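Local coordinates for protein CsuE (Acinetobacter baumannii, PDB 6FJY) that forms the tip subunit of archaic chaperone-usher Csu pili and probably mediates adhesion of the bacterium to surfaces during biofilm formation, at residues L33-T46 with Y133-F147. Sequence-based numbering, arbitrary orientation.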
loop_
_atom_site.group_PDB
_atom_site.type_symbol
_atom_site.label_atom_id
_atom_site.label_comp_id
_atom_site.label_asym_id
_atom_site.label_seq_id
_atom_site.Cartn_x
_atom_site.Cartn_y
_atom_site.Cartn_z
ATOM N N LEU D 33 -12.874 2.315 -25.259
ATOM C CA LEU D 33 -12.725 3.178 -26.423
ATOM C C LEU D 33 -11.512 4.093 -26.239
ATOM O O LEU D 33 -11.176 4.503 -25.125
ATOM C CB LEU D 33 -13.993 4.006 -26.654
ATOM C CG LEU D 33 -14.349 4.536 -28.050
ATOM C CD1 LEU D 33 -13.896 5.963 -28.232
ATOM C CD2 LEU D 33 -13.765 3.662 -29.148
ATOM N N SER D 34 -10.842 4.378 -27.349
ATOM C CA SER D 34 -9.700 5.274 -27.391
ATOM C C SER D 34 -9.634 5.900 -28.776
ATOM O O SER D 34 -9.941 5.238 -29.774
ATOM C CB SER D 34 -8.389 4.542 -27.073
ATOM O OG SER D 34 -8.284 4.238 -25.690
ATOM N N CYS D 35 -9.242 7.177 -28.826
ATOM C CA CYS D 35 -9.130 7.920 -30.078
ATOM C C CYS D 35 -7.905 8.824 -30.029
ATOM O O CYS D 35 -7.762 9.628 -29.103
ATOM C CB CYS D 35 -10.389 8.748 -30.343
ATOM S SG CYS D 35 -11.893 7.810 -30.623
ATOM N N THR D 36 -7.021 8.672 -31.018
ATOM C CA THR D 36 -5.890 9.556 -31.259
ATOM C C THR D 36 -6.035 10.187 -32.641
ATOM O O THR D 36 -6.623 9.595 -33.551
ATOM C CB THR D 36 -4.550 8.810 -31.186
ATOM O OG1 THR D 36 -4.530 7.770 -32.173
ATOM C CG2 THR D 36 -4.330 8.210 -29.806
ATOM N N GLY D 37 -5.501 11.399 -32.792
ATOM C CA GLY D 37 -5.669 12.137 -34.030
ATOM C C GLY D 37 -7.033 12.763 -34.236
ATOM O O GLY D 37 -7.379 13.121 -35.369
ATOM N N PHE D 38 -7.833 12.894 -33.181
ATOM C CA PHE D 38 -9.122 13.555 -33.314
ATOM C C PHE D 38 -8.931 15.068 -33.442
ATOM O O PHE D 38 -8.046 15.655 -32.816
ATOM C CB PHE D 38 -10.008 13.217 -32.114
ATOM C CG PHE D 38 -9.341 13.462 -30.788
ATOM C CD1 PHE D 38 -8.637 12.453 -30.156
ATOM C CD2 PHE D 38 -9.400 14.708 -30.188
ATOM C CE1 PHE D 38 -8.005 12.677 -28.951
ATOM C CE2 PHE D 38 -8.780 14.936 -28.973
ATOM C CZ PHE D 38 -8.080 13.915 -28.357
ATOM N N SER D 39 -9.763 15.695 -34.271
ATOM C CA SER D 39 -9.741 17.146 -34.398
ATOM C C SER D 39 -10.213 17.814 -33.123
ATOM O O SER D 39 -11.222 17.420 -32.535
ATOM C CB SER D 39 -10.642 17.621 -35.525
ATOM O OG SER D 39 -10.690 19.037 -35.505
ATOM N N LEU D 40 -9.481 18.847 -32.714
ATOM C CA LEU D 40 -9.901 19.747 -31.652
ATOM C C LEU D 40 -10.501 21.025 -32.196
ATOM O O LEU D 40 -10.586 22.017 -31.463
ATOM C CB LEU D 40 -8.725 20.082 -30.739
ATOM C CG LEU D 40 -8.402 18.988 -29.734
ATOM C CD1 LEU D 40 -7.219 19.383 -28.901
ATOM C CD2 LEU D 40 -9.604 18.687 -28.861
ATOM N N ALA D 41 -10.917 21.026 -33.465
ATOM C CA ALA D 41 -11.439 22.248 -34.062
ATOM C C ALA D 41 -12.819 22.590 -33.518
ATOM O O ALA D 41 -13.205 23.765 -33.508
ATOM C CB ALA D 41 -11.487 22.106 -35.579
ATOM N N LEU D 42 -13.565 21.577 -33.068
ATOM C CA LEU D 42 -14.944 21.680 -32.597
ATOM C C LEU D 42 -15.902 22.106 -33.701
ATOM O O LEU D 42 -17.043 22.494 -33.417
ATOM C CB LEU D 42 -15.067 22.622 -31.387
ATOM C CG LEU D 42 -14.044 22.381 -30.259
ATOM C CD1 LEU D 42 -14.403 23.180 -28.999
ATOM C CD2 LEU D 42 -13.877 20.903 -29.937
ATOM N N ALA D 43 -15.472 22.024 -34.960
ATOM C CA ALA D 43 -16.307 22.456 -36.072
ATOM C C ALA D 43 -17.304 21.393 -36.497
ATOM O O ALA D 43 -18.303 21.717 -37.150
ATOM C CB ALA D 43 -15.435 22.837 -37.266
ATOM N N ASN D 44 -17.051 20.140 -36.149
ATOM C CA ASN D 44 -17.875 19.030 -36.586
ATOM C C ASN D 44 -18.244 18.190 -35.376
ATOM O O ASN D 44 -17.400 17.892 -34.528
ATOM C CB ASN D 44 -17.154 18.180 -37.646
ATOM C CG ASN D 44 -16.846 18.964 -38.908
ATOM O OD1 ASN D 44 -17.688 19.702 -39.411
ATOM N ND2 ASN D 44 -15.633 18.818 -39.418
ATOM N N MET D 45 -19.519 17.834 -35.309
ATOM C CA MET D 45 -20.048 17.074 -34.190
ATOM C C MET D 45 -19.268 15.787 -33.995
ATOM O O MET D 45 -18.917 15.098 -34.957
ATOM C CB MET D 45 -21.523 16.753 -34.441
ATOM C CG MET D 45 -22.245 16.148 -33.270
ATOM S SD MET D 45 -22.718 17.387 -32.079
ATOM C CE MET D 45 -24.141 16.564 -31.413
ATOM N N THR D 46 -18.999 15.458 -32.744
ATOM C CA THR D 46 -18.472 14.145 -32.404
ATOM C C THR D 46 -19.653 13.286 -31.976
ATOM O O THR D 46 -20.221 13.494 -30.899
ATOM C CB THR D 46 -17.427 14.238 -31.294
ATOM O OG1 THR D 46 -16.424 15.202 -31.648
ATOM C CG2 THR D 46 -16.796 12.872 -31.058
ATOM N N TYR D 133 -19.565 5.328 -32.938
ATOM C CA TYR D 133 -18.858 6.601 -32.923
ATOM C C TYR D 133 -18.570 7.092 -34.335
ATOM O O TYR D 133 -18.445 6.305 -35.278
ATOM C CB TYR D 133 -17.537 6.512 -32.136
ATOM C CG TYR D 133 -16.579 5.457 -32.640
ATOM C CD1 TYR D 133 -15.638 5.754 -33.623
ATOM C CD2 TYR D 133 -16.609 4.167 -32.128
ATOM C CE1 TYR D 133 -14.761 4.796 -34.082
ATOM C CE2 TYR D 133 -15.730 3.196 -32.586
ATOM C CZ TYR D 133 -14.815 3.512 -33.564
ATOM O OH TYR D 133 -13.949 2.543 -34.016
ATOM N N SER D 134 -18.469 8.417 -34.460
ATOM C CA SER D 134 -17.951 9.078 -35.658
ATOM C C SER D 134 -17.213 10.328 -35.192
ATOM O O SER D 134 -17.837 11.359 -34.912
ATOM C CB SER D 134 -19.051 9.428 -36.645
ATOM O OG SER D 134 -18.496 10.069 -37.775
ATOM N N VAL D 135 -15.895 10.232 -35.125
ATOM C CA VAL D 135 -15.042 11.248 -34.516
ATOM C C VAL D 135 -14.299 11.983 -35.623
ATOM O O VAL D 135 -13.694 11.331 -36.483
ATOM C CB VAL D 135 -14.045 10.632 -33.519
ATOM C CG1 VAL D 135 -13.290 11.733 -32.787
ATOM C CG2 VAL D 135 -14.778 9.713 -32.550
ATOM N N PRO D 136 -14.309 13.313 -35.634
ATOM C CA PRO D 136 -13.538 14.052 -36.636
ATOM C C PRO D 136 -12.044 13.919 -36.392
ATOM O O PRO D 136 -11.577 13.860 -35.254
ATOM C CB PRO D 136 -14.011 15.500 -36.452
ATOM C CG PRO D 136 -14.513 15.553 -35.046
ATOM C CD PRO D 136 -15.073 14.202 -34.740
ATOM N N ALA D 137 -11.298 13.856 -37.490
ATOM C CA ALA D 137 -9.854 13.672 -37.485
ATOM C C ALA D 137 -9.147 15.001 -37.712
ATOM O O ALA D 137 -9.714 15.952 -38.259
ATOM C CB ALA D 137 -9.438 12.672 -38.569
ATOM N N VAL D 138 -7.888 15.062 -37.271
ATOM C CA VAL D 138 -7.087 16.245 -37.559
ATOM C C VAL D 138 -6.962 16.395 -39.071
ATOM O O VAL D 138 -7.002 15.416 -39.827
ATOM C CB VAL D 138 -5.698 16.185 -36.896
ATOM C CG1 VAL D 138 -5.805 16.502 -35.431
ATOM C CG2 VAL D 138 -5.059 14.810 -37.086
ATOM N N ALA D 139 -6.833 17.642 -39.512
ATOM C CA ALA D 139 -6.746 17.945 -40.933
ATOM C C ALA D 139 -5.521 17.321 -41.596
ATOM O O ALA D 139 -5.542 17.093 -42.809
ATOM C CB ALA D 139 -6.739 19.467 -41.132
ATOM N N ILE D 140 -4.462 17.025 -40.835
ATOM C CA ILE D 140 -3.231 16.553 -41.462
ATOM C C ILE D 140 -3.362 15.140 -42.023
ATOM O O ILE D 140 -2.505 14.713 -42.808
ATOM C CB ILE D 140 -2.044 16.628 -40.483
ATOM C CG1 ILE D 140 -2.328 15.820 -39.223
ATOM C CG2 ILE D 140 -1.736 18.062 -40.112
ATOM C CD1 ILE D 140 -1.224 15.898 -38.202
ATOM N N VAL D 141 -4.398 14.390 -41.644
ATOM C CA VAL D 141 -4.576 13.038 -42.162
ATOM C C VAL D 141 -5.616 12.995 -43.270
ATOM O O VAL D 141 -6.059 11.912 -43.665
ATOM C CB VAL D 141 -4.917 12.034 -41.044
ATOM C CG1 VAL D 141 -3.906 12.137 -39.905
ATOM C CG2 VAL D 141 -6.343 12.223 -40.545
ATOM N N GLY D 142 -5.997 14.150 -43.799
ATOM C CA GLY D 142 -6.972 14.221 -44.875
ATOM C C GLY D 142 -8.113 15.087 -44.384
ATOM O O GLY D 142 -8.678 14.871 -43.313
ATOM N N ILE D 143 -8.432 16.112 -45.172
ATOM C CA ILE D 143 -9.559 16.972 -44.845
ATOM C C ILE D 143 -10.854 16.202 -45.059
ATOM O O ILE D 143 -11.044 15.548 -46.092
ATOM C CB ILE D 143 -9.517 18.256 -45.686
ATOM C CG1 ILE D 143 -8.232 19.040 -45.396
ATOM C CG2 ILE D 143 -10.733 19.116 -45.395
ATOM C CD1 ILE D 143 -8.154 20.376 -46.105
ATOM N N GLY D 144 -11.739 16.249 -44.066
ATOM C CA GLY D 144 -13.009 15.559 -44.143
ATOM C C GLY D 144 -12.995 14.118 -43.695
ATOM O O GLY D 144 -13.938 13.382 -44.008
ATOM N N VAL D 145 -11.957 13.688 -42.976
ATOM C CA VAL D 145 -11.814 12.299 -42.552
ATOM C C VAL D 145 -12.449 12.138 -41.179
ATOM O O VAL D 145 -12.408 13.052 -40.347
ATOM C CB VAL D 145 -10.328 11.879 -42.549
ATOM C CG1 VAL D 145 -10.154 10.479 -41.991
ATOM C CG2 VAL D 145 -9.755 11.939 -43.962
ATOM N N PHE D 146 -13.063 10.977 -40.947
ATOM C CA PHE D 146 -13.720 10.692 -39.682
ATOM C C PHE D 146 -13.367 9.287 -39.222
ATOM O O PHE D 146 -13.326 8.352 -40.024
ATOM C CB PHE D 146 -15.242 10.853 -39.802
ATOM C CG PHE D 146 -15.676 12.262 -40.063
ATOM C CD1 PHE D 146 -15.751 12.748 -41.357
ATOM C CD2 PHE D 146 -16.000 13.102 -39.017
ATOM C CE1 PHE D 146 -16.140 14.051 -41.601
ATOM C CE2 PHE D 146 -16.390 14.408 -39.249
ATOM C CZ PHE D 146 -16.463 14.884 -40.543
ATOM N N PHE D 147 -13.086 9.155 -37.927
ATOM C CA PHE D 147 -12.888 7.851 -37.308
ATOM C C PHE D 147 -14.254 7.301 -36.913
ATOM O O PHE D 147 -14.971 7.911 -36.110
ATOM C CB PHE D 147 -11.966 7.960 -36.094
ATOM C CG PHE D 147 -10.655 8.647 -36.372
ATOM C CD1 PHE D 147 -9.937 8.375 -37.530
ATOM C CD2 PHE D 147 -10.140 9.572 -35.469
ATOM C CE1 PHE D 147 -8.725 9.012 -37.783
ATOM C CE2 PHE D 147 -8.926 10.212 -35.710
ATOM C CZ PHE D 147 -8.213 9.931 -36.871
#
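At one end of the N-terminal Ig-like beta sandwich of this tip adhesin, Gly37, Phe38 and Ser39 of the loop after strand 33-35 pair with Pro136, Ala137 and Val138, where strand 119-136 runs into a loop leading to strand 146-148. A single beta bridge, Phe38 with Ala137, joins them. Val138 N donates to Gly37 O (2.8 Å), while Ser39 N donates to Pro136 O. Proline suits its position because only its carbonyl is needed for the bridge. The CA-H groups of Ala137 and Phe38 add weak contacts to those same two oxygens. Gly37 takes a positive phi (76°), easy for a residue without a side chain, and Phe147 CE2 lies 3.3 Å from Gly37 O, which meets the ring at its edge.

Next to Pro136 in strand 119-136, Val135 spreads its two methyls among three residues of 33-46. CG1, anti to the backbone N (chi1 -173°), touches Phe38 CB at 3.7 Å; CG2 reaches Cys35 SG at 4.0 Å, and Thr46 CG2 packs against both branches. A branched valine fills this buried place, and the Cys35-Cys2 disulfide ties strand 33-35 to strand 2-4, whose Cys2 also touches Tyr133 and Phe147. Two residues before Val135, the Tyr133 ring meets Leu33 CD2 near CE2. The Phe38 ring meets that of Phe97, outside the two segments, while its CB stays on Val135.

Pro136 CD lies 3.5 Å from Thr46 OG1, on the returning end of the loop. Ser39 suits the bend: its OG, anti to the backbone N (chi1 174°), accepts from Ala41 N in an ST turn, and its CB rests 3.3 Å from Ala137 O.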